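Local structure of epidermin decarboxylase (Staphylococcus epidermidis, 1G63) at residues Asn42-Thr46 with Asp47-Leu51. The protein uses FMN to oxidatively decarboxylate the C-terminal cysteine residue of the epidermin precursor, removing two reducing equivalents to form a carbon-carbon double bond. Sequence-based numbering, arbitrary orientation.
With FMN (flavin mononucleotide), chain N.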
loop_
_atom_site.group_PDB
_atom_site.type_symbol
_atom_site.label_atom_id
_atom_site.label_comp_id
_atom_site.label_asym_id
_atom_site.label_seq_id
_atom_site.Cartn_x
_atom_site.Cartn_y
_atom_site.Cartn_z
ATOM N N ASN B 42 4.719 10.602 -18.264
ATOM C CA ASN B 42 3.355 10.149 -18.530
ATOM C C ASN B 42 3.211 9.816 -20.007
ATOM O O ASN B 42 2.161 9.354 -20.436
ATOM C CB ASN B 42 2.337 11.240 -18.211
ATOM C CG ASN B 42 2.246 11.544 -16.740
ATOM O OD1 ASN B 42 1.710 12.578 -16.353
ATOM N ND2 ASN B 42 2.760 10.647 -15.907
ATOM N N PHE B 43 4.257 10.069 -20.787
ATOM C CA PHE B 43 4.202 9.806 -22.219
ATOM C C PHE B 43 5.019 8.597 -22.632
ATOM O O PHE B 43 4.710 7.934 -23.622
ATOM C CB PHE B 43 4.711 11.011 -23.011
ATOM C CG PHE B 43 3.856 12.228 -22.886
ATOM C CD1 PHE B 43 3.710 12.870 -21.662
ATOM C CD2 PHE B 43 3.218 12.750 -23.999
ATOM C CE1 PHE B 43 2.945 14.020 -21.545
ATOM C CE2 PHE B 43 2.450 13.898 -23.897
ATOM C CZ PHE B 43 2.313 14.539 -22.661
ATOM N N ILE B 44 6.076 8.316 -21.886
ATOM C CA ILE B 44 6.918 7.189 -22.230
ATOM C C ILE B 44 7.524 6.548 -21.001
ATOM O O ILE B 44 7.456 7.089 -19.905
ATOM C CB ILE B 44 8.084 7.626 -23.148
ATOM C CG1 ILE B 44 8.899 8.716 -22.447
ATOM C CG2 ILE B 44 7.555 8.121 -24.486
ATOM C CD1 ILE B 44 10.164 9.094 -23.175
ATOM N N ASN B 45 8.112 5.377 -21.206
ATOM C CA ASN B 45 8.797 4.670 -20.141
ATOM C C ASN B 45 10.237 5.151 -20.315
ATOM O O ASN B 45 10.947 4.705 -21.217
ATOM C CB ASN B 45 8.711 3.161 -20.360
ATOM C CG ASN B 45 9.309 2.381 -19.216
ATOM O OD1 ASN B 45 10.436 2.643 -18.796
ATOM N ND2 ASN B 45 8.559 1.410 -18.707
ATOM N N THR B 46 10.646 6.085 -19.469
ATOM C CA THR B 46 11.985 6.659 -19.553
ATOM C C THR B 46 13.139 5.680 -19.376
ATOM O O THR B 46 14.225 5.931 -19.884
ATOM C CB THR B 46 12.163 7.815 -18.537
ATOM O OG1 THR B 46 11.982 7.322 -17.200
ATOM C CG2 THR B 46 11.146 8.925 -18.820
ATOM N N ASP B 47 12.918 4.574 -18.668
ATOM C CA ASP B 47 13.989 3.604 -18.462
ATOM C C ASP B 47 14.493 2.997 -19.766
ATOM O O ASP B 47 15.642 2.574 -19.850
ATOM C CB ASP B 47 13.547 2.491 -17.505
ATOM C CG ASP B 47 13.746 2.869 -16.044
ATOM O OD1 ASP B 47 14.902 3.142 -15.658
ATOM O OD2 ASP B 47 12.753 2.899 -15.280
ATOM N N VAL B 48 13.631 2.961 -20.779
ATOM C CA VAL B 48 13.994 2.413 -22.083
ATOM C C VAL B 48 15.135 3.196 -22.710
ATOM O O VAL B 48 15.967 2.630 -23.418
ATOM C CB VAL B 48 12.795 2.426 -23.050
ATOM C CG1 VAL B 48 13.247 2.154 -24.468
ATOM C CG2 VAL B 48 11.804 1.365 -22.632
ATOM N N LEU B 49 15.176 4.497 -22.449
ATOM C CA LEU B 49 16.233 5.331 -22.989
ATOM C C LEU B 49 17.619 4.906 -22.504
ATOM O O LEU B 49 18.626 5.292 -23.096
ATOM C CB LEU B 49 15.981 6.807 -22.658
ATOM C CG LEU B 49 14.921 7.529 -23.502
ATOM C CD1 LEU B 49 15.178 7.250 -24.966
ATOM C CD2 LEU B 49 13.534 7.054 -23.141
ATOM N N LYS B 50 17.677 4.116 -21.433
ATOM C CA LYS B 50 18.964 3.641 -20.923
ATOM C C LYS B 50 19.626 2.764 -21.979
ATOM O O LYS B 50 20.839 2.573 -21.965
ATOM C CB LYS B 50 18.787 2.813 -19.646
ATOM C CG LYS B 50 18.597 3.603 -18.372
ATOM C CD LYS B 50 18.376 2.648 -17.208
ATOM C CE LYS B 50 18.192 3.380 -15.886
ATOM N NZ LYS B 50 17.958 2.410 -14.769
ATOM N N LEU B 51 18.818 2.232 -22.889
ATOM C CA LEU B 51 19.322 1.366 -23.947
ATOM C C LEU B 51 19.965 2.122 -25.107
ATOM O O LEU B 51 20.669 1.533 -25.919
ATOM C CB LEU B 51 18.187 0.486 -24.479
ATOM C CG LEU B 51 17.539 -0.424 -23.434
ATOM C CD1 LEU B 51 16.285 -1.042 -24.011
ATOM C CD2 LEU B 51 18.523 -1.493 -22.990
HETATM N N1 FMN N . 2.922 21.144 -24.273
HETATM C C2 FMN N . 3.817 21.683 -25.160
HETATM O O2 FMN N . 4.446 22.680 -24.949
HETATM N N3 FMN N . 4.019 21.028 -26.420
HETATM C C4 FMN N . 3.389 19.901 -26.825
HETATM O O4 FMN N . 3.612 19.428 -27.950
HETATM C C4A FMN N . 2.408 19.340 -25.887
HETATM N N5 FMN N . 1.769 18.211 -26.167
HETATM C C5A FMN N . 0.996 17.617 -25.209
HETATM C C6 FMN N . 0.375 16.319 -25.473
HETATM C C7 FMN N . -0.516 15.735 -24.618
HETATM C C7M FMN N . -1.138 14.364 -24.928
HETATM C C8 FMN N . -0.684 16.303 -23.266
HETATM C C8M FMN N . -1.549 15.626 -22.230
HETATM C C9 FMN N . -0.124 17.551 -23.009
HETATM C C9A FMN N . 0.706 18.232 -23.921
HETATM N N10 FMN N . 1.324 19.501 -23.695
HETATM C C10 FMN N . 2.248 20.038 -24.582
HETATM C "C1'" FMN N . 1.113 20.189 -22.412
HETATM C "C2'" FMN N . 2.279 19.851 -21.450
HETATM O "O2'" FMN N . 2.461 18.456 -21.202
HETATM C "C3'" FMN N . 2.073 20.558 -20.112
HETATM O "O3'" FMN N . 2.090 22.007 -20.323
HETATM C "C4'" FMN N . 3.078 20.214 -19.022
HETATM O "O4'" FMN N . 2.681 20.783 -17.749
HETATM C "C5'" FMN N . 4.510 20.619 -19.333
HETATM O "O5'" FMN N . 5.405 20.144 -18.305
HETATM P P FMN N . 6.982 20.104 -18.473
HETATM O O1P FMN N . 7.424 21.495 -18.803
HETATM O O2P FMN N . 7.304 19.103 -19.517
HETATM O O3P FMN N . 7.503 19.635 -17.067
#
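The carbonyls of N45 and T46 open a run of i+3 backbone bonds, V48 N to N45 O at 3.2 Å and L49 N to T46 O at 3.1 Å, where the extended chain of I44 and N45 turns into the short 3-10 helix that runs on to L51. It lies in the connection between parallel strands 32-36 and 56-57 of the Rossmann-like flavoprotein fold. The side chain of N45 closes an Asx turn over the first step: with CG anti to the backbone N (chi1 -175°), OD1 swings forward to D47 N at 3.1 Å. The bond is weak, bent to 129° at the hydrogen, and the same oxygen lies 3.4 Å from D47 CB. The amide of N45 and the carboxylate of D47 cross with their planes 58° apart. One turn further on, K50 reaches back with its chain extended all the way from CB to NZ, putting NZ 3.3 Å from D47 OD1 in a salt bridge whose hydrogen bond is weak.

On the apolar side, I44 and L49 meet at about a right angle, CD1 to CD2 at 3.9 Å. L49 CD2 also packs against T46 O, at 3.5 Å. F36 of strand 32-36 touches I44, T46 and L49, while L49 also packs on I18, N19 and I22 of helix 18-25.

N45 and V48 pack on N42 of a second subunit, which makes the turn part of the dodecamer interface. At the other end of the segment, F43 presents its ring edge to the flavin's dimethylbenzene end, with CZ 3.5 Å from FMN C8.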